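Local coordinates for protein cellulase CEL9M (Clostridium cellulolyticum, PDB 1IA6) that probably hydrolyses internal beta-1,4-glucosidic bonds in cellulose and related beta-glucans, as a family 9 glycoside hydrolase, at residues A[76-81]-A[93-98]; A[37-42]-A[137-142]; A[293-298]-A[395-400]. All coordinates share one frame; numbering follows the deposited sequence. Where two conformers were deposited one is given.

Contact 1 of 3, residues A[76-81]-A[93-98]; sequences WSLYEF and KMLQQL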
loop_
_atom_site.group_PDB
_atom_site.type_symbol
_atom_site.label_atom_id
_atom_site.label_comp_id
_atom_site.label_asym_id
_atom_site.label_seq_id
_atom_site.Cartn_x
_atom_site.Cartn_y
_atom_site.Cartn_z
ATOM N N TRP A 76 5.710 6.373 4.150
ATOM C CA TRP A 76 5.990 7.617 3.445
ATOM C C TRP A 76 4.963 8.679 3.844
ATOM O O TRP A 76 5.308 9.849 4.021
ATOM C CB TRP A 76 5.955 7.379 1.926
ATOM C CG TRP A 76 6.483 8.518 1.096
ATOM C CD1 TRP A 76 7.360 9.485 1.493
ATOM C CD2 TRP A 76 6.215 8.766 -0.292
ATOM N NE1 TRP A 76 7.657 10.319 0.443
ATOM C CE2 TRP A 76 6.968 9.902 -0.666
ATOM C CE3 TRP A 76 5.414 8.137 -1.254
ATOM C CZ2 TRP A 76 6.944 10.425 -1.963
ATOM C CZ3 TRP A 76 5.389 8.660 -2.548
ATOM C CH2 TRP A 76 6.151 9.792 -2.888
ATOM N N SER A 77 3.713 8.254 3.992
ATOM C CA SER A 77 2.630 9.155 4.372
ATOM C C SER A 77 2.912 9.806 5.724
ATOM O O SER A 77 2.754 11.017 5.890
ATOM C CB SER A 77 1.306 8.386 4.446
ATOM O OG SER A 77 1.012 7.740 3.217
ATOM N N LEU A 78 3.335 8.994 6.687
ATOM C CA LEU A 78 3.628 9.480 8.033
ATOM C C LEU A 78 4.851 10.396 8.031
ATOM O O LEU A 78 4.887 11.408 8.731
ATOM C CB LEU A 78 3.871 8.300 8.976
ATOM C CG LEU A 78 4.123 8.627 10.454
ATOM C CD1 LEU A 78 2.919 9.355 11.035
ATOM C CD2 LEU A 78 4.383 7.339 11.215
ATOM N N TYR A 79 5.851 10.030 7.237
ATOM C CA TYR A 79 7.081 10.806 7.139
ATOM C C TYR A 79 6.860 12.193 6.540
ATOM O O TYR A 79 7.388 13.185 7.042
ATOM C CB TYR A 79 8.108 10.050 6.288
ATOM C CG TYR A 79 9.440 10.761 6.159
ATOM C CD1 TYR A 79 10.361 10.755 7.204
ATOM C CD2 TYR A 79 9.775 11.442 4.990
ATOM C CE1 TYR A 79 11.588 11.410 7.087
ATOM C CE2 TYR A 79 10.994 12.100 4.862
ATOM C CZ TYR A 79 11.895 12.078 5.913
ATOM O OH TYR A 79 13.107 12.714 5.782
ATOM N N GLU A 80 6.078 12.263 5.467
ATOM C CA GLU A 80 5.821 13.532 4.787
ATOM C C GLU A 80 4.732 14.404 5.407
ATOM O O GLU A 80 4.811 15.632 5.342
ATOM C CB GLU A 80 5.449 13.281 3.322
ATOM C CG GLU A 80 6.496 12.541 2.496
ATOM C CD GLU A 80 7.719 13.386 2.166
ATOM O OE1 GLU A 80 7.679 14.621 2.351
ATOM O OE2 GLU A 80 8.722 12.808 1.702
ATOM N N PHE A 81 3.712 13.779 5.990
ATOM C CA PHE A 81 2.599 14.529 6.571
ATOM C C PHE A 81 2.352 14.216 8.044
ATOM O O PHE A 81 1.205 14.129 8.480
ATOM C CB PHE A 81 1.317 14.249 5.775
ATOM C CG PHE A 81 1.439 14.530 4.302
ATOM C CD1 PHE A 81 1.678 15.822 3.842
ATOM C CD2 PHE A 81 1.322 13.499 3.371
ATOM C CE1 PHE A 81 1.800 16.085 2.474
ATOM C CE2 PHE A 81 1.442 13.752 2.002
ATOM C CZ PHE A 81 1.683 15.049 1.556
ATOM N N LYS A 93 -2.121 5.035 16.425
ATOM C CA LYS A 93 -2.703 3.904 15.712
ATOM C C LYS A 93 -1.892 3.615 14.450
ATOM O O LYS A 93 -1.613 2.462 14.134
ATOM C CB LYS A 93 -4.160 4.209 15.343
ATOM C CG LYS A 93 -4.912 3.042 14.704
ATOM C CD LYS A 93 -5.046 1.867 15.664
ATOM C CE LYS A 93 -5.849 0.739 15.034
ATOM N NZ LYS A 93 -6.032 -0.423 15.949
ATOM N N MET A 94 -1.509 4.670 13.738
ATOM C CA MET A 94 -0.722 4.512 12.520
ATOM C C MET A 94 0.572 3.749 12.809
ATOM O O MET A 94 0.947 2.841 12.067
ATOM C CB MET A 94 -0.394 5.885 11.926
ATOM C CG MET A 94 0.400 5.826 10.640
ATOM S SD MET A 94 -0.565 5.152 9.267
ATOM C CE MET A 94 0.339 5.821 7.894
ATOM N N LEU A 95 1.257 4.121 13.888
ATOM C CA LEU A 95 2.504 3.457 14.253
ATOM C C LEU A 95 2.280 1.987 14.580
ATOM O O LEU A 95 3.136 1.145 14.302
ATOM C CB LEU A 95 3.169 4.176 15.435
ATOM C CG LEU A 95 3.802 5.520 15.055
ATOM C CD1 LEU A 95 4.262 6.257 16.305
ATOM C CD2 LEU A 95 4.966 5.280 14.113
ATOM N N GLN A 96 1.132 1.674 15.168
ATOM C CA GLN A 96 0.823 0.289 15.485
ATOM C C GLN A 96 0.659 -0.515 14.192
ATOM O O GLN A 96 1.153 -1.635 14.097
ATOM C CB GLN A 96 -0.454 0.201 16.322
ATOM C CG GLN A 96 -0.377 1.010 17.610
ATOM C CD GLN A 96 -1.547 0.756 18.537
ATOM O OE1 GLN A 96 -2.695 0.707 18.101
ATOM N NE2 GLN A 96 -1.259 0.603 19.827
ATOM N N GLN A 97 -0.017 0.057 13.197
ATOM C CA GLN A 97 -0.224 -0.646 11.927
ATOM C C GLN A 97 1.121 -0.896 11.261
ATOM O O GLN A 97 1.377 -1.978 10.731
ATOM C CB GLN A 97 -1.111 0.175 10.979
ATOM C CG GLN A 97 -2.412 0.688 11.594
ATOM C CD GLN A 97 -3.277 -0.419 12.163
ATOM O OE1 GLN A 97 -2.829 -1.203 12.999
ATOM N NE2 GLN A 97 -4.526 -0.483 11.718
ATOM N N LEU A 98 1.984 0.112 11.303
ATOM C CA LEU A 98 3.305 0.000 10.698
ATOM C C LEU A 98 4.184 -1.031 11.401
ATOM O O LEU A 98 4.847 -1.836 10.748
ATOM C CB LEU A 98 3.999 1.367 10.694
ATOM C CG LEU A 98 3.391 2.366 9.705
ATOM C CD1 LEU A 98 3.874 3.773 10.007
ATOM C CD2 LEU A 98 3.768 1.957 8.292
#

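Contact 2 of 3, residues A[37-42]-A[137-142]; sequences ACHTTD and GQRPSL. With ZN (zinc ion), chain C.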
loop_
_atom_site.group_PDB
_atom_site.type_symbol
_atom_site.label_atom_id
_atom_site.label_comp_id
_atom_site.label_asym_id
_atom_site.label_seq_id
_atom_site.Cartn_x
_atom_site.Cartn_y
_atom_site.Cartn_z
ATOM N N ALA A 37 -7.361 -14.462 16.413
ATOM C CA ALA A 37 -6.151 -15.159 15.985
ATOM C C ALA A 37 -6.403 -16.043 14.771
ATOM O O ALA A 37 -7.416 -16.739 14.701
ATOM C CB ALA A 37 -5.601 -16.006 17.136
ATOM N N CYS A 38 -5.470 -16.023 13.824
ATOM C CA CYS A 38 -5.587 -16.831 12.614
ATOM C C CYS A 38 -4.214 -17.274 12.110
ATOM O O CYS A 38 -3.197 -16.676 12.462
ATOM C CB CYS A 38 -6.303 -16.038 11.511
ATOM S SG CYS A 38 -5.459 -14.512 10.995
ATOM N N HIS A 39 -4.200 -18.330 11.299
ATOM C CA HIS A 39 -2.974 -18.858 10.704
ATOM C C HIS A 39 -1.794 -18.762 11.662
ATOM O O HIS A 39 -0.745 -18.201 11.340
ATOM C CB HIS A 39 -2.682 -18.094 9.410
ATOM C CG HIS A 39 -3.873 -17.983 8.507
ATOM N ND1 HIS A 39 -4.602 -16.819 8.375
ATOM C CD2 HIS A 39 -4.490 -18.903 7.729
ATOM C CE1 HIS A 39 -5.615 -17.028 7.553
ATOM N NE2 HIS A 39 -5.571 -18.285 7.147
ATOM N N THR A 40 -1.979 -19.344 12.839
ATOM C CA THR A 40 -0.986 -19.319 13.901
ATOM C C THR A 40 0.207 -20.245 13.714
ATOM O O THR A 40 1.122 -20.239 14.537
ATOM C CB THR A 40 -1.651 -19.656 15.245
ATOM O OG1 THR A 40 -2.197 -20.982 15.184
ATOM C CG2 THR A 40 -2.777 -18.675 15.541
ATOM N N THR A 41 0.209 -21.033 12.644
ATOM C CA THR A 41 1.306 -21.964 12.395
ATOM C C THR A 41 2.128 -21.609 11.160
ATOM O O THR A 41 2.933 -22.416 10.697
ATOM C CB THR A 41 0.790 -23.414 12.218
ATOM O OG1 THR A 41 0.082 -23.526 10.976
ATOM C CG2 THR A 41 -0.141 -23.789 13.349
ATOM N N ASP A 42 1.929 -20.408 10.623
ATOM C CA ASP A 42 2.669 -19.983 9.439
ATOM C C ASP A 42 4.176 -20.141 9.605
ATOM O O ASP A 42 4.744 -19.728 10.614
ATOM C CB ASP A 42 2.355 -18.523 9.107
ATOM C CG ASP A 42 1.002 -18.352 8.449
ATOM O OD1 ASP A 42 0.329 -19.373 8.181
ATOM O OD2 ASP A 42 0.618 -17.194 8.195
ATOM N N GLY A 137 -5.325 -26.170 8.650
ATOM C CA GLY A 137 -4.469 -26.871 7.718
ATOM C C GLY A 137 -3.093 -26.248 7.653
ATOM O O GLY A 137 -2.696 -25.498 8.547
ATOM N N GLN A 138 -2.367 -26.551 6.585
ATOM C CA GLN A 138 -1.022 -26.029 6.405
ATOM C C GLN A 138 -0.854 -25.093 5.221
ATOM O O GLN A 138 -1.187 -25.439 4.090
ATOM C CB GLN A 138 -0.028 -27.183 6.243
ATOM C CG GLN A 138 0.559 -27.719 7.535
ATOM C CD GLN A 138 1.418 -26.693 8.251
ATOM O OE1 GLN A 138 1.036 -26.164 9.295
ATOM N NE2 GLN A 138 2.584 -26.399 7.684
ATOM N N ARG A 139 -0.350 -23.895 5.493
ATOM C CA ARG A 139 -0.053 -22.939 4.440
ATOM C C ARG A 139 1.424 -23.070 4.122
ATOM O O ARG A 139 2.259 -23.122 5.024
ATOM C CB ARG A 139 -0.341 -21.511 4.903
ATOM C CG ARG A 139 -1.695 -20.980 4.487
ATOM C CD ARG A 139 -2.397 -20.341 5.664
ATOM N NE ARG A 139 -1.745 -19.127 6.156
ATOM C CZ ARG A 139 -1.992 -17.903 5.694
ATOM N NH1 ARG A 139 -2.871 -17.725 4.716
ATOM N NH2 ARG A 139 -1.392 -16.850 6.240
ATOM N N PRO A 140 1.770 -23.131 2.833
ATOM C CA PRO A 140 3.178 -23.256 2.462
ATOM C C PRO A 140 3.916 -21.924 2.443
ATOM O O PRO A 140 3.351 -20.893 2.075
ATOM C CB PRO A 140 3.104 -23.868 1.070
ATOM C CG PRO A 140 1.884 -23.193 0.497
ATOM C CD PRO A 140 0.897 -23.269 1.652
ATOM N N SER A 141 5.172 -21.947 2.875
ATOM C CA SER A 141 6.014 -20.759 2.829
ATOM C C SER A 141 6.550 -20.947 1.414
ATOM O O SER A 141 7.666 -21.426 1.199
ATOM C CB SER A 141 7.122 -20.864 3.875
ATOM O OG SER A 141 6.556 -21.015 5.168
ATOM N N LEU A 142 5.710 -20.579 0.453
ATOM C CA LEU A 142 5.975 -20.767 -0.967
ATOM C C LEU A 142 7.228 -20.185 -1.610
ATOM O O LEU A 142 7.914 -20.885 -2.359
ATOM C CB LEU A 142 4.746 -20.318 -1.764
ATOM C CG LEU A 142 4.584 -20.940 -3.152
ATOM C CD1 LEU A 142 4.534 -22.464 -3.024
ATOM C CD2 LEU A 142 3.318 -20.421 -3.806
HETATM ZN ZN ZN C . -4.344 -14.863 8.995
HETATM O O HOH W 1 0.066 -22.064 7.968
#

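Contact 3 of 3, residues A[293-298]-A[395-400]; sequences TTPGGL and QNDKFL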
loop_
_atom_site.group_PDB
_atom_site.type_symbol
_atom_site.label_atom_id
_atom_site.label_comp_id
_atom_site.label_asym_id
_atom_site.label_seq_id
_atom_site.Cartn_x
_atom_site.Cartn_y
_atom_site.Cartn_z
ATOM N N THR A 293 -11.189 11.225 -18.277
ATOM C CA THR A 293 -11.924 11.835 -17.180
ATOM C C THR A 293 -13.396 11.478 -17.360
ATOM O O THR A 293 -13.967 11.704 -18.425
ATOM C CB THR A 293 -11.785 13.368 -17.188
ATOM O OG1 THR A 293 -10.394 13.721 -17.165
ATOM C CG2 THR A 293 -12.483 13.970 -15.965
ATOM N N THR A 294 -14.007 10.910 -16.330
ATOM C CA THR A 294 -15.415 10.542 -16.409
ATOM C C THR A 294 -16.257 11.814 -16.353
ATOM O O THR A 294 -15.768 12.874 -15.962
ATOM C CB THR A 294 -15.825 9.653 -15.226
ATOM O OG1 THR A 294 -15.801 10.433 -14.025
ATOM C CG2 THR A 294 -14.861 8.478 -15.079
ATOM N N PRO A 295 -17.536 11.728 -16.755
ATOM C CA PRO A 295 -18.391 12.917 -16.714
ATOM C C PRO A 295 -18.408 13.479 -15.295
ATOM O O PRO A 295 -18.506 14.687 -15.091
ATOM C CB PRO A 295 -19.752 12.372 -17.134
ATOM C CG PRO A 295 -19.383 11.294 -18.099
ATOM C CD PRO A 295 -18.244 10.598 -17.382
ATOM N N GLY A 296 -18.293 12.581 -14.318
ATOM C CA GLY A 296 -18.300 12.982 -12.921
ATOM C C GLY A 296 -17.022 13.636 -12.420
ATOM O O GLY A 296 -16.981 14.123 -11.294
ATOM N N GLY A 297 -15.972 13.637 -13.239
ATOM C CA GLY A 297 -14.728 14.271 -12.832
ATOM C C GLY A 297 -13.616 13.357 -12.346
ATOM O O GLY A 297 -12.539 13.828 -11.972
ATOM N N LEU A 298 -13.861 12.053 -12.350
ATOM C CA LEU A 298 -12.857 11.092 -11.899
ATOM C C LEU A 298 -11.824 10.783 -12.977
ATOM O O LEU A 298 -12.177 10.563 -14.133
ATOM C CB LEU A 298 -13.535 9.779 -11.486
ATOM C CG LEU A 298 -12.639 8.568 -11.211
ATOM C CD1 LEU A 298 -11.795 8.818 -9.966
ATOM C CD2 LEU A 298 -13.504 7.325 -11.022
ATOM N N GLN A 395 -16.252 3.856 -16.264
ATOM C CA GLN A 395 -15.973 5.168 -16.827
ATOM C C GLN A 395 -17.212 6.035 -17.032
ATOM O O GLN A 395 -17.114 7.165 -17.508
ATOM C CB GLN A 395 -15.181 5.026 -18.134
ATOM C CG GLN A 395 -15.862 4.254 -19.241
ATOM C CD GLN A 395 -14.923 4.017 -20.415
ATOM O OE1 GLN A 395 -14.136 3.067 -20.419
ATOM N NE2 GLN A 395 -14.986 4.895 -21.406
ATOM N N ASN A 396 -18.368 5.505 -16.644
ATOM C CA ASN A 396 -19.633 6.225 -16.756
ATOM C C ASN A 396 -20.105 6.624 -15.355
ATOM O O ASN A 396 -21.240 7.061 -15.170
ATOM C CB ASN A 396 -20.685 5.333 -17.422
ATOM C CG ASN A 396 -20.305 4.940 -18.839
ATOM O OD1 ASN A 396 -20.669 3.862 -19.315
ATOM N ND2 ASN A 396 -19.582 5.815 -19.524
ATOM N N ASP A 397 -19.221 6.458 -14.372
ATOM C CA ASP A 397 -19.508 6.795 -12.977
ATOM C C ASP A 397 -20.533 5.871 -12.328
ATOM O O ASP A 397 -21.042 6.166 -11.244
ATOM C CB ASP A 397 -20.002 8.239 -12.864
ATOM C CG ASP A 397 -18.950 9.244 -13.264
ATOM O OD1 ASP A 397 -17.897 9.301 -12.595
ATOM O OD2 ASP A 397 -19.175 9.976 -14.250
ATOM N N LYS A 398 -20.829 4.753 -12.983
ATOM C CA LYS A 398 -21.800 3.804 -12.452
ATOM C C LYS A 398 -21.138 2.796 -11.518
ATOM O O LYS A 398 -20.009 2.364 -11.752
ATOM C CB LYS A 398 -22.499 3.062 -13.597
ATOM C CG LYS A 398 -23.116 3.974 -14.649
ATOM C CD LYS A 398 -24.172 4.891 -14.047
ATOM C CE LYS A 398 -24.756 5.831 -15.093
ATOM N NZ LYS A 398 -25.780 6.744 -14.503
ATOM N N PHE A 399 -21.852 2.428 -10.460
ATOM C CA PHE A 399 -21.346 1.465 -9.493
ATOM C C PHE A 399 -22.344 0.324 -9.320
ATOM O O PHE A 399 -23.538 0.558 -9.138
ATOM C CB PHE A 399 -21.115 2.134 -8.136
ATOM C CG PHE A 399 -20.430 1.244 -7.136
ATOM C CD1 PHE A 399 -19.069 0.990 -7.235
ATOM C CD2 PHE A 399 -21.152 0.636 -6.116
ATOM C CE1 PHE A 399 -18.433 0.141 -6.329
ATOM C CE2 PHE A 399 -20.525 -0.215 -5.206
ATOM C CZ PHE A 399 -19.163 -0.460 -5.317
ATOM N N LEU A 400 -21.851 -0.908 -9.382
ATOM C CA LEU A 400 -22.701 -2.080 -9.217
ATOM C C LEU A 400 -22.377 -2.732 -7.879
ATOM O O LEU A 400 -21.387 -3.453 -7.749
ATOM C CB LEU A 400 -22.463 -3.072 -10.360
ATOM C CG LEU A 400 -22.737 -2.535 -11.771
ATOM C CD1 LEU A 400 -22.400 -3.604 -12.806
ATOM C CD2 LEU A 400 -24.198 -2.115 -11.888
#

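Contact 1 of 3, residues A[76-81]-A[93-98]
Ser77 and Leu78 of helix 64-80 meet Met94, Leu95 and Leu98 of helix 91-107. Just before them, Trp76 turns to the other side of its helix. Trp76 NE1 donates a bent bond (141°) to Glu80 OE2, 3.0 Å away, from the anti side and out of the carboxylate plane. Ser77 is the first residue to face helix 91-107. Its part is slight, with Ser77 CB 4.4 Å from Met94 CE.

Leu78 has the largest share of the contact. Its CG is anti to the backbone N (chi1 -177°), and CD2 does the touching. Leu78 CD2 lies 3.6 Å from Leu95 CD2 and 3.8 Å from Leu98 CD1. It also approaches Met94 CG, with Leu78 CD2 4.3 Å from that atom. The side chains of Leu78 and Leu95 cross at about a right angle, and methyl meets methyl. Leu98 meets Leu78 at a slant instead, again through a single methyl. Helix 82-87 links the two helices, and both belong to the (alpha/alpha)6 barrel of family 9 glycoside hydrolases. The axes of 76-80 and 93-98 run roughly antiparallel, at 143°, and approach to 11.4 Å. The two segments bury a modest 167 Å² between them. Phe85 of the short connecting helix 82-87 touches Ser77, Leu78 and Met94, and so helps fill this region. Asn168 of helix 152-169 also touches Leu78.

Further along, Glu80 has left the interface. While its OE2 receives the indole N-H, OE1 forms a salt bridge with Lys322 of helix 306-323.

Contact 2 of 3, residues A[37-42]-A[137-142]
Arg139 and Asp42 form a two-pronged salt bridge. Arg139 grips the carboxylate side-on, through NE and NH2. Arg139 NE donates to Asp42 OD1 at 2.9 Å, and Arg139 NH2 donates to Asp42 OD2 at 2.8 Å. Both bonds are nearly straight, at 175° and 171°. Both reach the syn side of the carboxylate, which is nearly coplanar with the guanidinium. Asp42 OD2 also pairs with Lys62, so two positive groups share this acid, while Arg139 NH1 is bonded to the carbonyl oxygen of His60.

The second interaction is a stack. The Arg139 guanidinium lies flat over one face of the His39 ring, with centres 3.6 Å apart and planes tilted by 24°. The overlap is offset. Arg139 NE is 3.2 Å from His39 CD2, at the rim of the imidazole. His39 and Asp42 are the first and last residues of a type I turn.

Metal binding holds the same ring through ND1. His39 ND1 binds the zinc ion at 2.1 Å, and Cys38 SG binds it at 2.3 Å. Cys22 and His55 complete this two-cysteine, two-histidine site, which lies in a loop region of the family 9 catalytic module. His39 NE2 is bonded to Gln135 OE1, so both ring nitrogens are engaged. The ring is thus held by metal, hydrogen bond and stack together. The negative charge of Asp42, and probably that of the two cysteine sulfurs on the zinc, may offset the arginine's charge beside the metal-bound ring.

Water adds a polar bridge. It donates to Asp42 OD1 at 2.7 Å and accepts from the backbone Arg139 N at 3.1 Å. Asp42 OD1 therefore receives both NE and the water.

Contact 3 of 3, residues A[293-298]-A[395-400]
Asp397 and Thr294 are brought together by their first torsions. Asp397 CG stands beside its backbone N and anti to the carbonyl carbon (chi1 -65°). Thr294 OG1 sits between its own backbone N and carbonyl carbon (chi1 69°), turned to the carboxylate. The hydroxyl donates to the acid, with Thr294 OG1 2.8 Å from Asp397 OD1. The other carboxylate oxygen takes a backbone donor: Gly296 N is 2.8 Å from Asp397 OD2, and the bond is bent to 137°. Both donors come to the syn side, somewhat out of the carboxylate plane.

Residues 294-297 form a type I turn, closed by Gly297 N to Thr294 O at 2.8 Å. Thr294 OG1 also accepts from Leu298 N at 3.0 Å, so this one hydroxyl links the turn to the acid. Pro295 packs beside the carboxylate, with Pro295 CD 3.3 Å from Asp397 OD2. Thr294 CG2 rests against Gln395 O at 3.6 Å. The contact joins two surface loops, one leading to helix 306-323 and the other to helix 406-409.

Tyr339 of helix 327-341 bonds Asp397 OD1 through its hydroxyl. The buried carboxylate thus has hydrogen-bonding partners on both oxygens, which is consistent with a charged acid stabilised by neutral groups.

Overall arrangement
The three contacts do not touch but share the family 9 catalytic module. Contact 1 is the most central and buried, between two barrel helices. In the chain it falls between the two segments of contact 2, and the contact centres are 28 Å apart. Contact 2 lies at the zinc site, in loops nearer the surface. Contact 3 comes later; its centre is 31 Å from that of contact 1 and 40 Å from that of contact 2. Gly296 of contact 3 is about 12 Å from the nickel ion, which Ala1, His4 and Asp343 bind; the contact is not part of that site. Segment 395-400 runs directly into Asp401, a predicted active-site residue with Glu410.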